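Local coordinates for protein aminoglycoside Nucleotidyltransferase (2")-Ia (Pseudomonas aeruginosa, PDB 5CFT) that confers bacterial resistance to gentamicin, tobramycin, kanamycin and related aminoglycosides by adenylating their 2''-hydroxyl group, at residues 11-16 and 89-94; 31-36 and 53-58; 136-141 and 173-178. All blocks are in the same frame, centred on the assembly; numbering follows the deposited sequence. Where two conformers were deposited one is given.

Interaction 1 of 3, residues 11-16 and 89-94; sequences TTQVTL and GDELLD. With MN (manganese (II) ion), chain C; 51G (gentamicin C1), chain E.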
loop_
_atom_site.group_PDB
_atom_site.type_symbol
_atom_site.label_atom_id
_atom_site.label_comp_id
_atom_site.label_asym_id
_atom_site.label_seq_id
_atom_site.Cartn_x
_atom_site.Cartn_y
_atom_site.Cartn_z
ATOM N N THR A 11 16.723 5.057 -7.492
ATOM C CA THR A 11 16.790 6.342 -6.931
ATOM C C THR A 11 15.551 7.075 -7.421
ATOM O O THR A 11 14.976 7.743 -6.606
ATOM C CB THR A 11 18.089 7.091 -7.274
ATOM O OG1 THR A 11 18.102 8.353 -6.594
ATOM C CG2 THR A 11 18.221 7.300 -8.741
ATOM N N THR A 12 15.096 6.954 -8.673
ATOM C CA THR A 12 13.929 7.752 -9.087
ATOM C C THR A 12 12.699 7.436 -8.248
ATOM O O THR A 12 11.996 8.331 -7.741
ATOM C CB THR A 12 13.594 7.529 -10.570
ATOM O OG1 THR A 12 14.748 7.854 -11.331
ATOM C CG2 THR A 12 12.433 8.397 -11.005
ATOM N N GLN A 13 12.363 6.164 -8.070
ATOM C CA GLN A 13 11.217 5.845 -7.218
ATOM C C GLN A 13 11.351 6.327 -5.816
ATOM O O GLN A 13 10.369 6.856 -5.254
ATOM C CB GLN A 13 10.931 4.329 -7.172
ATOM C CG GLN A 13 9.954 3.924 -8.128
ATOM C CD GLN A 13 9.725 2.455 -8.117
ATOM O OE1 GLN A 13 10.100 1.763 -7.165
ATOM N NE2 GLN A 13 9.240 1.937 -9.246
ATOM N N VAL A 14 12.527 6.141 -5.225
ATOM C CA VAL A 14 12.734 6.520 -3.843
ATOM C C VAL A 14 12.608 8.032 -3.760
ATOM O O VAL A 14 11.931 8.559 -2.868
ATOM C CB VAL A 14 14.065 6.049 -3.304
ATOM C CG1 VAL A 14 14.370 6.698 -2.003
ATOM C CG2 VAL A 14 14.039 4.552 -3.135
ATOM N N THR A 15 13.231 8.759 -4.686
ATOM C CA THR A 15 13.104 10.214 -4.650
ATOM C C THR A 15 11.654 10.674 -4.819
ATOM O O THR A 15 11.189 11.605 -4.153
ATOM C CB THR A 15 14.028 10.826 -5.752
ATOM O OG1 THR A 15 15.385 10.452 -5.499
ATOM C CG2 THR A 15 13.901 12.362 -5.817
ATOM N N LEU A 16 10.930 10.011 -5.714
ATOM C CA LEU A 16 9.545 10.342 -5.988
ATOM C C LEU A 16 8.678 10.089 -4.751
ATOM O O LEU A 16 7.836 10.913 -4.423
ATOM C CB LEU A 16 9.039 9.539 -7.159
ATOM C CG LEU A 16 7.580 9.768 -7.521
ATOM C CD1 LEU A 16 7.345 11.242 -7.832
ATOM C CD2 LEU A 16 7.163 8.910 -8.729
ATOM N N GLY A 89 5.995 11.044 -14.724
ATOM C CA GLY A 89 6.982 10.563 -15.638
ATOM C C GLY A 89 6.691 9.154 -16.052
ATOM O O GLY A 89 5.621 8.865 -16.540
ATOM N N ASP A 90 7.685 8.305 -15.876
ATOM C CA ASP A 90 7.572 6.876 -16.177
ATOM C C ASP A 90 7.155 6.024 -14.996
ATOM O O ASP A 90 7.159 4.795 -15.093
ATOM C CB ASP A 90 8.923 6.374 -16.700
ATOM C CG ASP A 90 9.310 7.035 -18.012
ATOM O OD1 ASP A 90 8.431 7.163 -18.890
ATOM O OD2 ASP A 90 10.487 7.438 -18.173
ATOM N N GLU A 91 6.814 6.650 -13.883
ATOM C CA GLU A 91 6.460 5.908 -12.678
ATOM C C GLU A 91 4.981 5.855 -12.455
ATOM O O GLU A 91 4.296 6.847 -12.568
ATOM C CB GLU A 91 7.130 6.508 -11.462
ATOM C CG GLU A 91 8.654 6.492 -11.558
ATOM C CD GLU A 91 9.270 5.119 -11.501
ATOM O OE1 GLU A 91 8.632 4.155 -11.054
ATOM O OE2 GLU A 91 10.453 5.010 -11.896
ATOM N N LEU A 92 4.493 4.677 -12.079
ATOM C CA LEU A 92 3.093 4.461 -11.837
ATOM C C LEU A 92 2.718 4.493 -10.375
ATOM O O LEU A 92 3.400 3.871 -9.563
ATOM C CB LEU A 92 2.695 3.107 -12.379
ATOM C CG LEU A 92 1.245 2.850 -12.546
ATOM C CD1 LEU A 92 0.813 3.722 -13.712
ATOM C CD2 LEU A 92 1.131 1.356 -12.887
ATOM N N LEU A 93 1.645 5.222 -10.036
ATOM C CA LEU A 93 1.091 5.270 -8.710
ATOM C C LEU A 93 -0.253 4.584 -8.745
ATOM O O LEU A 93 -1.128 5.013 -9.501
ATOM C CB LEU A 93 0.889 6.685 -8.208
ATOM C CG LEU A 93 2.065 7.597 -8.165
ATOM C CD1 LEU A 93 1.576 8.955 -7.560
ATOM C CD2 LEU A 93 3.257 7.076 -7.455
ATOM N N ASP A 94 -0.449 3.587 -7.897
ATOM C CA ASP A 94 -1.670 2.794 -7.862
ATOM C C ASP A 94 -2.385 3.162 -6.584
ATOM O O ASP A 94 -1.916 2.794 -5.490
ATOM C CB ASP A 94 -1.281 1.322 -7.931
ATOM C CG ASP A 94 -2.419 0.387 -7.874
ATOM O OD1 ASP A 94 -3.583 0.787 -7.811
ATOM O OD2 ASP A 94 -2.145 -0.832 -7.976
HETATM MN MN MN C . -0.081 -1.860 -7.757
HETATM O O6 51G E . -1.460 -3.560 -8.573
HETATM C C14 51G E . -2.557 -4.319 -9.087
HETATM C C15 51G E . -3.357 -3.488 -10.090
HETATM N N 51G E . -2.527 -3.047 -11.212
HETATM C C19 51G E . -2.664 -1.618 -11.497
HETATM C C16 51G E . -4.505 -4.329 -10.636
HETATM C C18 51G E . -5.403 -3.513 -11.556
HETATM O O5 51G E . -3.880 -5.359 -11.421
HETATM C C17 51G E . -5.319 -4.904 -9.479
HETATM O O4 51G E . -4.508 -5.564 -8.510
HETATM C C13 51G E . -3.459 -4.789 -7.951
HETATM O O3 51G E . -4.049 -3.695 -7.305
HETATM C C11 51G E . -4.465 -3.828 -5.927
HETATM C C10 51G E . -4.411 -2.434 -5.292
HETATM N N1 51G E . -3.080 -1.797 -5.369
HETATM C C9 51G E . -4.890 -2.513 -3.839
HETATM C C8 51G E . -6.317 -3.063 -3.750
HETATM N N2 51G E . -6.748 -3.117 -2.333
HETATM C C12 51G E . -5.888 -4.370 -5.862
HETATM O O2 51G E . -5.934 -5.722 -6.339
HETATM C C7 51G E . -6.421 -4.407 -4.437
HETATM O O1 51G E . -7.825 -4.717 -4.521
HETATM C C6 51G E . -8.359 -5.642 -3.597
HETATM C C5 51G E . -9.116 -6.750 -4.340
HETATM N N3 51G E . -8.274 -7.360 -5.369
HETATM C C4 51G E . -10.325 -6.103 -4.997
HETATM C C3 51G E . -11.162 -5.461 -3.911
HETATM O O 51G E . -9.160 -5.023 -2.613
HETATM C C2 51G E . -10.369 -4.424 -3.142
HETATM C C1 51G E . -11.095 -3.831 -1.967
HETATM C C 51G E . -11.594 -4.917 -1.032
HETATM N N4 51G E . -10.245 -2.884 -1.231
HETATM C C20 51G E . -10.990 -2.075 -0.287
#
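Gln13 and Glu91 meet at about a right angle, the amide of the first pointing at the carboxylate of the second. Gln13 NE2 donates to Glu91 OE1 over 2.9 Å. The oxygen lies practically in the amide plane of Gln13; seen from Glu91, the donor sits on the syn side, 29° out of the carboxylate plane. The amide and carboxylate planes themselves stand nearly perpendicular. Past CG the Gln13 chain runs extended, and its CG also rests 3.2 Å from Glu91 OE1. Both ends of the amide are held further: NE2 also donates to the carbonyl of His50, and OE1 accepts from the indole of Trp37, which together should fix which way round the amide lies.

Glu91 starts out toward the helix, and its CB meets Leu16 before the chain bends at chi2 (-68°) on its way to the carboxylate. Leu16 and Glu91 run past each other in opposite directions, with Leu16 CD2 3.6 Å from Glu91 CB. The same methyl approaches Leu93 CD2 more loosely, and both leucines also pack on Ile53 of the next strand. Thr12 CG2 adds a looser contact, 4.0 Å from Glu91 OE2.

Three residues on, the strand delivers Asp94 to the manganese site. Asp94 OD2 binds a manganese ion at 2.3 Å, while Asp94 OD1 is hydrogen-bonded by Tyr82. Gentamicin O6 binds the same metal. Helix 11-26 thus packs on the sheet of the nucleotidyltransferase fold, where Asp94 joins Asp52 and Asp54 in the metal-binding carboxylate triad typical of the family.

Interaction 2 of 3, residues 31-36 and 53-58; sequences LWIGGG and IDLTFP. With MN (manganese (II) ion), chain C; MN (manganese (II) ion), chain B; APC (diphosphomethylphosphonic acid adenosyl ester), chain D.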
loop_
_atom_site.group_PDB
_atom_site.type_symbol
_atom_site.label_atom_id
_atom_site.label_comp_id
_atom_site.label_asym_id
_atom_site.label_seq_id
_atom_site.Cartn_x
_atom_site.Cartn_y
_atom_site.Cartn_z
ATOM N N LEU A 31 -0.777 9.711 3.892
ATOM C CA LEU A 31 -0.784 8.745 2.797
ATOM C C LEU A 31 -0.075 7.527 3.290
ATOM O O LEU A 31 0.965 7.656 3.901
ATOM C CB LEU A 31 -0.048 9.283 1.558
ATOM C CG LEU A 31 -0.643 10.506 0.864
ATOM C CD1 LEU A 31 0.312 10.979 -0.214
ATOM C CD2 LEU A 31 -2.024 10.212 0.279
ATOM N N TRP A 32 -0.596 6.359 2.973
ATOM C CA TRP A 32 0.009 5.113 3.397
ATOM C C TRP A 32 0.605 4.402 2.227
ATOM O O TRP A 32 -0.083 4.136 1.240
ATOM C CB TRP A 32 -1.012 4.196 4.054
ATOM C CG TRP A 32 -1.454 4.706 5.383
ATOM C CD1 TRP A 32 -0.928 4.391 6.596
ATOM C CD2 TRP A 32 -2.457 5.722 5.629
ATOM N NE1 TRP A 32 -1.542 5.125 7.571
ATOM C CE2 TRP A 32 -2.469 5.967 7.008
ATOM C CE3 TRP A 32 -3.337 6.426 4.809
ATOM C CZ2 TRP A 32 -3.352 6.873 7.593
ATOM C CZ3 TRP A 32 -4.229 7.333 5.412
ATOM C CH2 TRP A 32 -4.186 7.567 6.766
ATOM N N ILE A 33 1.889 4.088 2.296
ATOM C CA ILE A 33 2.494 3.199 1.321
ATOM C C ILE A 33 1.900 1.785 1.501
ATOM O O ILE A 33 1.741 1.290 2.606
ATOM C CB ILE A 33 4.024 3.157 1.516
ATOM C CG1 ILE A 33 4.659 4.550 1.458
ATOM C CG2 ILE A 33 4.692 2.256 0.529
ATOM C CD1 ILE A 33 4.516 5.234 0.183
ATOM N N GLY A 34 1.613 1.139 0.394
ATOM C CA GLY A 34 1.046 -0.187 0.346
ATOM C C GLY A 34 1.883 -1.145 -0.461
ATOM O O GLY A 34 2.966 -0.842 -0.925
ATOM N N GLY A 35 1.380 -2.365 -0.598
ATOM C CA GLY A 35 1.998 -3.308 -1.491
ATOM C C GLY A 35 3.463 -3.593 -1.268
ATOM O O GLY A 35 3.955 -3.627 -0.138
ATOM N N GLY A 36 4.211 -3.745 -2.362
ATOM C CA GLY A 36 5.602 -4.154 -2.292
ATOM C C GLY A 36 6.471 -3.198 -1.528
ATOM O O GLY A 36 7.357 -3.591 -0.781
ATOM N N ILE A 53 4.239 2.176 -7.274
ATOM C CA ILE A 53 4.101 2.658 -5.923
ATOM C C ILE A 53 2.625 2.591 -5.583
ATOM O O ILE A 53 1.820 3.243 -6.260
ATOM C CB ILE A 53 4.599 4.070 -5.824
ATOM C CG1 ILE A 53 6.115 4.186 -6.132
ATOM C CG2 ILE A 53 4.400 4.622 -4.431
ATOM C CD1 ILE A 53 6.575 5.623 -6.482
ATOM N N ASP A 54 2.250 1.765 -4.626
ATOM C CA ASP A 54 0.894 1.636 -4.127
ATOM C C ASP A 54 0.681 2.610 -2.988
ATOM O O ASP A 54 1.467 2.649 -2.042
ATOM C CB ASP A 54 0.653 0.199 -3.678
ATOM C CG ASP A 54 0.875 -0.805 -4.772
ATOM O OD1 ASP A 54 0.044 -0.876 -5.722
ATOM O OD2 ASP A 54 1.894 -1.554 -4.734
ATOM N N LEU A 55 -0.398 3.384 -3.062
ATOM C CA LEU A 55 -0.712 4.414 -2.084
ATOM C C LEU A 55 -2.157 4.260 -1.637
ATOM O O LEU A 55 -3.068 4.031 -2.468
ATOM C CB LEU A 55 -0.545 5.799 -2.681
ATOM C CG LEU A 55 0.858 6.211 -3.065
ATOM C CD1 LEU A 55 0.790 7.590 -3.733
ATOM C CD2 LEU A 55 1.767 6.220 -1.861
ATOM N N THR A 56 -2.409 4.444 -0.344
ATOM C CA THR A 56 -3.743 4.561 0.225
ATOM C C THR A 56 -3.921 6.009 0.679
ATOM O O THR A 56 -3.032 6.576 1.312
ATOM C CB THR A 56 -3.990 3.616 1.418
ATOM O OG1 THR A 56 -3.794 2.259 0.996
ATOM C CG2 THR A 56 -5.373 3.749 1.940
ATOM N N PHE A 57 -5.034 6.633 0.339
ATOM C CA PHE A 57 -5.287 8.065 0.619
ATOM C C PHE A 57 -6.669 8.235 1.238
ATOM O O PHE A 57 -7.583 7.462 0.983
ATOM C CB PHE A 57 -5.170 8.888 -0.664
ATOM C CG PHE A 57 -6.228 8.558 -1.687
ATOM C CD1 PHE A 57 -7.439 9.223 -1.735
ATOM C CD2 PHE A 57 -6.035 7.549 -2.602
ATOM C CE1 PHE A 57 -8.388 8.877 -2.650
ATOM C CE2 PHE A 57 -6.965 7.246 -3.519
ATOM C CZ PHE A 57 -8.172 7.876 -3.535
ATOM N N PRO A 58 -6.876 9.287 2.020
ATOM C CA PRO A 58 -8.230 9.605 2.524
ATOM C C PRO A 58 -9.189 9.834 1.358
ATOM O O PRO A 58 -8.954 10.796 0.588
ATOM C CB PRO A 58 -7.990 10.876 3.353
ATOM C CG PRO A 58 -6.592 10.728 3.831
ATOM C CD PRO A 58 -5.842 10.137 2.666
HETATM MN MN MN C . -0.081 -1.860 -7.757
HETATM MN MN MN B . 2.962 -2.472 -6.276
HETATM P PG APC D . 5.673 -4.308 -6.881
HETATM O O1G APC D . 6.637 -4.909 -7.961
HETATM O O2G APC D . 4.570 -3.500 -7.531
HETATM O O3G APC D . 6.335 -3.668 -5.783
HETATM P PB APC D . 3.533 -5.612 -5.585
HETATM O O1B APC D . 3.473 -6.735 -4.517
HETATM O O2B APC D . 3.233 -4.239 -5.033
HETATM O O3B APC D . 4.974 -5.578 -6.167
HETATM P PA APC D . 1.098 -5.112 -7.358
HETATM O O1A APC D . 0.482 -5.429 -8.696
HETATM O O2A APC D . 1.356 -3.611 -7.175
HETATM C C3A APC D . 2.573 -6.024 -7.021
HETATM O "O5'" APC D . -0.046 -5.497 -6.350
HETATM C "C5'" APC D . -0.314 -4.853 -5.082
HETATM C "C4'" APC D . -0.959 -5.929 -4.251
HETATM O "O4'" APC D . -2.178 -6.354 -4.904
HETATM C "C3'" APC D . -0.085 -7.151 -4.169
HETATM O "O3'" APC D . 0.738 -6.955 -3.016
HETATM C "C2'" APC D . -1.089 -8.294 -4.087
HETATM O "O2'" APC D . -1.451 -8.343 -2.708
HETATM C "C1'" APC D . -2.254 -7.773 -4.941
HETATM N N9 APC D . -2.330 -8.249 -6.343
HETATM C C8 APC D . -1.344 -8.336 -7.288
HETATM N N7 APC D . -1.774 -8.630 -8.499
HETATM C C5 APC D . -3.139 -8.774 -8.322
HETATM C C6 APC D . -4.168 -9.194 -9.200
HETATM N N6 APC D . -3.978 -9.468 -10.497
HETATM N N1 APC D . -5.409 -9.339 -8.691
HETATM C C2 APC D . -5.611 -9.069 -7.402
HETATM N N3 APC D . -4.730 -8.663 -6.486
HETATM C C4 APC D . -3.504 -8.544 -7.007
HETATM O O HOH W 1 -1.372 1.626 0.300
HETATM O O HOH W 2 4.139 0.046 -3.203
HETATM O O HOH W 3 4.821 -1.608 -5.272
#
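Trp32 brings its indole edge, not a face, to the neighbouring strand: Thr56 O lies near the ring plane, 3.5 Å from Trp32 CE3, and Pro58 CD sits at the same rim beside CZ3. The indole NE1 is bonded to the carbonyl of Pro116. The backbones of the two strands pair antiparallel, Trp32 N donating to Thr56 O at 3.0 Å and Thr56 N to Trp32 O. Water 1 bridges Trp32 O and Thr56 OG1. Ile33 and Leu55 lie side by side, pointing the same way, with Ile33 CD1 3.6 Å from Leu55 CD2; Leu31 and Phe57 meet at a slant, Leu31 CD2 lying 3.5 Å from Phe57 CB.

Where strand 32-34 gives way to the helix, the glycines 34-36 form the glycine-rich turn of the nucleotidyltransferase fold. Gly35 CA passes close to Asp54 OD2, and Gly36 N donates to the nucleotide analogue's O2B at 2.9 Å.

The Asp54 carboxylate bridges two manganese ions: OD1 holds one at 2.3 Å, OD2 the other at 2.1 Å. The analogue's O2A binds both metals, and O2B, O2G and water 3 join the second. Asp52 also binds both ions, while Asp94 joins the first.

Interaction 3 of 3, residues 136-141 and 173-178; sequences IIWDYF and EVLRAA. With APC (diphosphomethylphosphonic acid adenosyl ester), chain D; 51G (gentamicin C1), chain E.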
loop_
_atom_site.group_PDB
_atom_site.type_symbol
_atom_site.label_atom_id
_atom_site.label_comp_id
_atom_site.label_asym_id
_atom_site.label_seq_id
_atom_site.Cartn_x
_atom_site.Cartn_y
_atom_site.Cartn_z
ATOM N N ILE A 136 -1.750 -5.698 4.269
ATOM C CA ILE A 136 -0.889 -6.165 3.176
ATOM C C ILE A 136 -1.210 -7.590 2.811
ATOM O O ILE A 136 -1.412 -7.932 1.658
ATOM C CB ILE A 136 0.572 -5.992 3.563
ATOM C CG1 ILE A 136 0.955 -4.498 3.687
ATOM C CG2 ILE A 136 1.464 -6.718 2.530
ATOM C CD1 ILE A 136 2.282 -4.326 4.331
ATOM N N ILE A 137 -1.266 -8.456 3.820
ATOM C CA ILE A 137 -1.511 -9.866 3.641
ATOM C C ILE A 137 -2.957 -10.103 3.163
ATOM O O ILE A 137 -3.190 -10.923 2.288
ATOM C CB ILE A 137 -1.183 -10.596 4.950
ATOM C CG1 ILE A 137 0.347 -10.562 5.123
ATOM C CG2 ILE A 137 -1.765 -12.000 4.956
ATOM C CD1 ILE A 137 0.872 -10.793 6.544
ATOM N N TRP A 138 -3.911 -9.326 3.677
ATOM C CA TRP A 138 -5.333 -9.459 3.268
ATOM C C TRP A 138 -5.465 -9.296 1.769
ATOM O O TRP A 138 -6.197 -10.055 1.127
ATOM C CB TRP A 138 -6.146 -8.399 4.029
ATOM C CG TRP A 138 -7.603 -8.538 4.013
ATOM C CD1 TRP A 138 -8.452 -7.792 3.320
ATOM C CD2 TRP A 138 -8.379 -9.379 4.849
ATOM N NE1 TRP A 138 -9.740 -8.095 3.657
ATOM C CE2 TRP A 138 -9.733 -9.109 4.566
ATOM C CE3 TRP A 138 -8.084 -10.387 5.797
ATOM C CZ2 TRP A 138 -10.779 -9.745 5.242
ATOM C CZ3 TRP A 138 -9.108 -11.023 6.444
ATOM C CH2 TRP A 138 -10.461 -10.709 6.153
ATOM N N ASP A 139 -4.733 -8.374 1.159
ATOM C CA ASP A 139 -4.856 -8.213 -0.288
ATOM C C ASP A 139 -4.310 -9.406 -1.051
ATOM O O ASP A 139 -4.788 -9.690 -2.135
ATOM C CB ASP A 139 -4.189 -6.922 -0.774
ATOM C CG ASP A 139 -5.144 -5.773 -0.945
ATOM O OD1 ASP A 139 -6.359 -5.981 -0.839
ATOM O OD2 ASP A 139 -4.618 -4.663 -1.221
ATOM N N TYR A 140 -3.362 -10.140 -0.481
ATOM C CA TYR A 140 -2.931 -11.385 -1.097
ATOM C C TYR A 140 -3.982 -12.467 -1.028
ATOM O O TYR A 140 -4.035 -13.338 -1.895
ATOM C CB TYR A 140 -1.621 -11.938 -0.468
ATOM C CG TYR A 140 -0.358 -11.254 -0.870
ATOM C CD1 TYR A 140 0.293 -11.581 -2.036
ATOM C CD2 TYR A 140 0.210 -10.291 -0.063
ATOM C CE1 TYR A 140 1.489 -10.936 -2.370
ATOM C CE2 TYR A 140 1.368 -9.670 -0.385
ATOM C CZ TYR A 140 2.002 -10.008 -1.566
ATOM O OH TYR A 140 3.189 -9.342 -1.891
ATOM N N PHE A 141 -4.838 -12.418 -0.026
ATOM C CA PHE A 141 -5.940 -13.358 0.013
ATOM C C PHE A 141 -6.937 -13.129 -1.123
ATOM O O PHE A 141 -7.433 -14.065 -1.713
ATOM C CB PHE A 141 -6.666 -13.290 1.359
ATOM C CG PHE A 141 -5.830 -13.622 2.546
ATOM C CD1 PHE A 141 -4.631 -14.373 2.470
ATOM C CD2 PHE A 141 -6.265 -13.228 3.807
ATOM C CE1 PHE A 141 -3.952 -14.684 3.611
ATOM C CE2 PHE A 141 -5.519 -13.539 4.959
ATOM C CZ PHE A 141 -4.390 -14.253 4.861
ATOM N N GLU A 173 -2.275 -17.646 9.255
ATOM C CA GLU A 173 -3.210 -18.734 8.992
ATOM C C GLU A 173 -4.527 -18.424 9.685
ATOM O O GLU A 173 -5.584 -18.761 9.130
ATOM C CB GLU A 173 -2.624 -20.067 9.443
ATOM C CG GLU A 173 -1.488 -20.530 8.469
ATOM C CD GLU A 173 -1.266 -22.034 8.434
ATOM O OE1 GLU A 173 -1.741 -22.738 9.326
ATOM O OE2 GLU A 173 -0.577 -22.520 7.506
ATOM N N VAL A 174 -4.516 -17.813 10.862
ATOM C CA VAL A 174 -5.814 -17.466 11.466
ATOM C C VAL A 174 -6.435 -16.285 10.735
ATOM O O VAL A 174 -7.673 -16.255 10.571
ATOM C CB VAL A 174 -5.734 -17.215 13.004
ATOM C CG1 VAL A 174 -5.145 -18.452 13.709
ATOM C CG2 VAL A 174 -4.979 -15.952 13.359
ATOM N N LEU A 175 -5.651 -15.331 10.242
ATOM C CA LEU A 175 -6.228 -14.287 9.414
ATOM C C LEU A 175 -6.858 -14.845 8.149
ATOM O O LEU A 175 -7.912 -14.399 7.715
ATOM C CB LEU A 175 -5.149 -13.258 9.030
ATOM C CG LEU A 175 -5.586 -11.920 8.466
ATOM C CD1 LEU A 175 -6.254 -11.101 9.564
ATOM C CD2 LEU A 175 -4.457 -11.110 7.889
ATOM N N ARG A 176 -6.234 -15.871 7.565
ATOM C CA ARG A 176 -6.774 -16.532 6.375
ATOM C C ARG A 176 -8.103 -17.226 6.676
ATOM O O ARG A 176 -9.012 -17.156 5.865
ATOM C CB ARG A 176 -5.756 -17.530 5.836
ATOM C CG ARG A 176 -6.179 -18.171 4.519
ATOM C CD ARG A 176 -5.047 -18.956 3.851
ATOM N NE ARG A 176 -4.622 -20.082 4.652
ATOM C CZ ARG A 176 -3.711 -20.967 4.270
ATOM N NH1 ARG A 176 -3.374 -21.965 5.084
ATOM N NH2 ARG A 176 -3.120 -20.849 3.077
ATOM N N ALA A 177 -8.202 -17.852 7.840
ATOM C CA ALA A 177 -9.447 -18.432 8.272
ATOM C C ALA A 177 -10.526 -17.382 8.446
ATOM O O ALA A 177 -11.680 -17.611 8.045
ATOM C CB ALA A 177 -9.261 -19.207 9.563
ATOM N N ALA A 178 -10.161 -16.198 8.953
ATOM C CA ALA A 178 -11.123 -15.121 9.069
ATOM C C ALA A 178 -11.592 -14.656 7.693
ATOM O O ALA A 178 -12.782 -14.375 7.501
ATOM C CB ALA A 178 -10.493 -13.944 9.836
HETATM P PG APC D . 5.673 -4.308 -6.881
HETATM O O1G APC D . 6.637 -4.909 -7.961
HETATM O O2G APC D . 4.570 -3.500 -7.531
HETATM O O3G APC D . 6.335 -3.668 -5.783
HETATM P PB APC D . 3.533 -5.612 -5.585
HETATM O O1B APC D . 3.473 -6.735 -4.517
HETATM O O2B APC D . 3.233 -4.239 -5.033
HETATM O O3B APC D . 4.974 -5.578 -6.167
HETATM P PA APC D . 1.098 -5.112 -7.358
HETATM O O1A APC D . 0.482 -5.429 -8.696
HETATM O O2A APC D . 1.356 -3.611 -7.175
HETATM C C3A APC D . 2.573 -6.024 -7.021
HETATM O "O5'" APC D . -0.046 -5.497 -6.350
HETATM C "C5'" APC D . -0.314 -4.853 -5.082
HETATM C "C4'" APC D . -0.959 -5.929 -4.251
HETATM O "O4'" APC D . -2.178 -6.354 -4.904
HETATM C "C3'" APC D . -0.085 -7.151 -4.169
HETATM O "O3'" APC D . 0.738 -6.955 -3.016
HETATM C "C2'" APC D . -1.089 -8.294 -4.087
HETATM O "O2'" APC D . -1.451 -8.343 -2.708
HETATM C "C1'" APC D . -2.254 -7.773 -4.941
HETATM N N9 APC D . -2.330 -8.249 -6.343
HETATM C C8 APC D . -1.344 -8.336 -7.288
HETATM N N7 APC D . -1.774 -8.630 -8.499
HETATM C C5 APC D . -3.139 -8.774 -8.322
HETATM C C6 APC D . -4.168 -9.194 -9.200
HETATM N N6 APC D . -3.978 -9.468 -10.497
HETATM N N1 APC D . -5.409 -9.339 -8.691
HETATM C C2 APC D . -5.611 -9.069 -7.402
HETATM N N3 APC D . -4.730 -8.663 -6.486
HETATM C C4 APC D . -3.504 -8.544 -7.007
HETATM O O6 51G E . -1.460 -3.560 -8.573
HETATM C C14 51G E . -2.557 -4.319 -9.087
HETATM C C15 51G E . -3.357 -3.488 -10.090
HETATM N N 51G E . -2.527 -3.047 -11.212
HETATM C C19 51G E . -2.664 -1.618 -11.497
HETATM C C16 51G E . -4.505 -4.329 -10.636
HETATM C C18 51G E . -5.403 -3.513 -11.556
HETATM O O5 51G E . -3.880 -5.359 -11.421
HETATM C C17 51G E . -5.319 -4.904 -9.479
HETATM O O4 51G E . -4.508 -5.564 -8.510
HETATM C C13 51G E . -3.459 -4.789 -7.951
HETATM O O3 51G E . -4.049 -3.695 -7.305
HETATM C C11 51G E . -4.465 -3.828 -5.927
HETATM C C10 51G E . -4.411 -2.434 -5.292
HETATM N N1 51G E . -3.080 -1.797 -5.369
HETATM C C9 51G E . -4.890 -2.513 -3.839
HETATM C C8 51G E . -6.317 -3.063 -3.750
HETATM N N2 51G E . -6.748 -3.117 -2.333
HETATM C C12 51G E . -5.888 -4.370 -5.862
HETATM O O2 51G E . -5.934 -5.722 -6.339
HETATM C C7 51G E . -6.421 -4.407 -4.437
HETATM O O1 51G E . -7.825 -4.717 -4.521
HETATM C C6 51G E . -8.359 -5.642 -3.597
HETATM C C5 51G E . -9.116 -6.750 -4.340
HETATM N N3 51G E . -8.274 -7.360 -5.369
HETATM C C4 51G E . -10.325 -6.103 -4.997
HETATM C C3 51G E . -11.162 -5.461 -3.911
HETATM O O 51G E . -9.160 -5.023 -2.613
HETATM C C2 51G E . -10.369 -4.424 -3.142
HETATM C C1 51G E . -11.095 -3.831 -1.967
HETATM C C 51G E . -11.594 -4.917 -1.032
HETATM N N4 51G E . -10.245 -2.884 -1.231
HETATM C C20 51G E . -10.990 -2.075 -0.287
#
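Leu175 sits among Phe141, Trp138 and Ile137 and carries the apolar packing. Its CG lies 3.9 Å from Phe141 CE2 and 4.0 Å from Trp138 CE3, while its CD2 reaches Ile137 CG2. Leu175 CG stands anti to the backbone N (chi1 -165°), which carries the branch in among these three side chains; Trp138 crosses it at about a right angle.

The aromatic contacts involve backbone as well. Phe141 CE2 comes within 3.5 Å of Arg176 CA, and Arg176 CG lies over one face of the phenyl ring, with Ile137 O over the opposite face. Beyond CG the Arg176 chain leads away from the ring. Trp138 CZ3 is 3.8 Å from Leu175 O. Phe179 meets both Trp138 and Phe141 edge-to-face.

Helices 133-146 and 169-183, whose segments cross at -53°, belong to the helical C-terminal part that flanks the nucleotidyltransferase core, and Ile137 also packs against helix 154-167.

Polar and ligand contacts fall to other residues of helix 133-146. Asp139 accepts from gentamicin N2, by OD2 at 2.9 Å and weakly by OD1. The Tyr140 ring puts one face to the nucleotide analogue, whose ribose O2' stands 3.5 Å above the plane, over the ring centre.

Overall arrangement
Interactions 1 and 2 share a sheet: strands 53-58 and 91-101 are parallel neighbours, joined by probable hydrogen bonds from Asp94 N to Ile53 O (2.8 Å) and from Leu55 N to Asp94 O (2.9 Å). Their centres lie 13 Å apart, and both reach one manganese ion, through Asp94 and Asp54. Interaction 3 stands apart in the helical part, its centre 18 Å from that of interaction 2 and 28 Å from that of interaction 1, on the opposite side of the chain's centre from the latter. Ligands span the gap: the nucleotide analogue touches interactions 2 and 3, and gentamicin runs from Asp94 to Asp139. The active site therefore lies between sheet and helices.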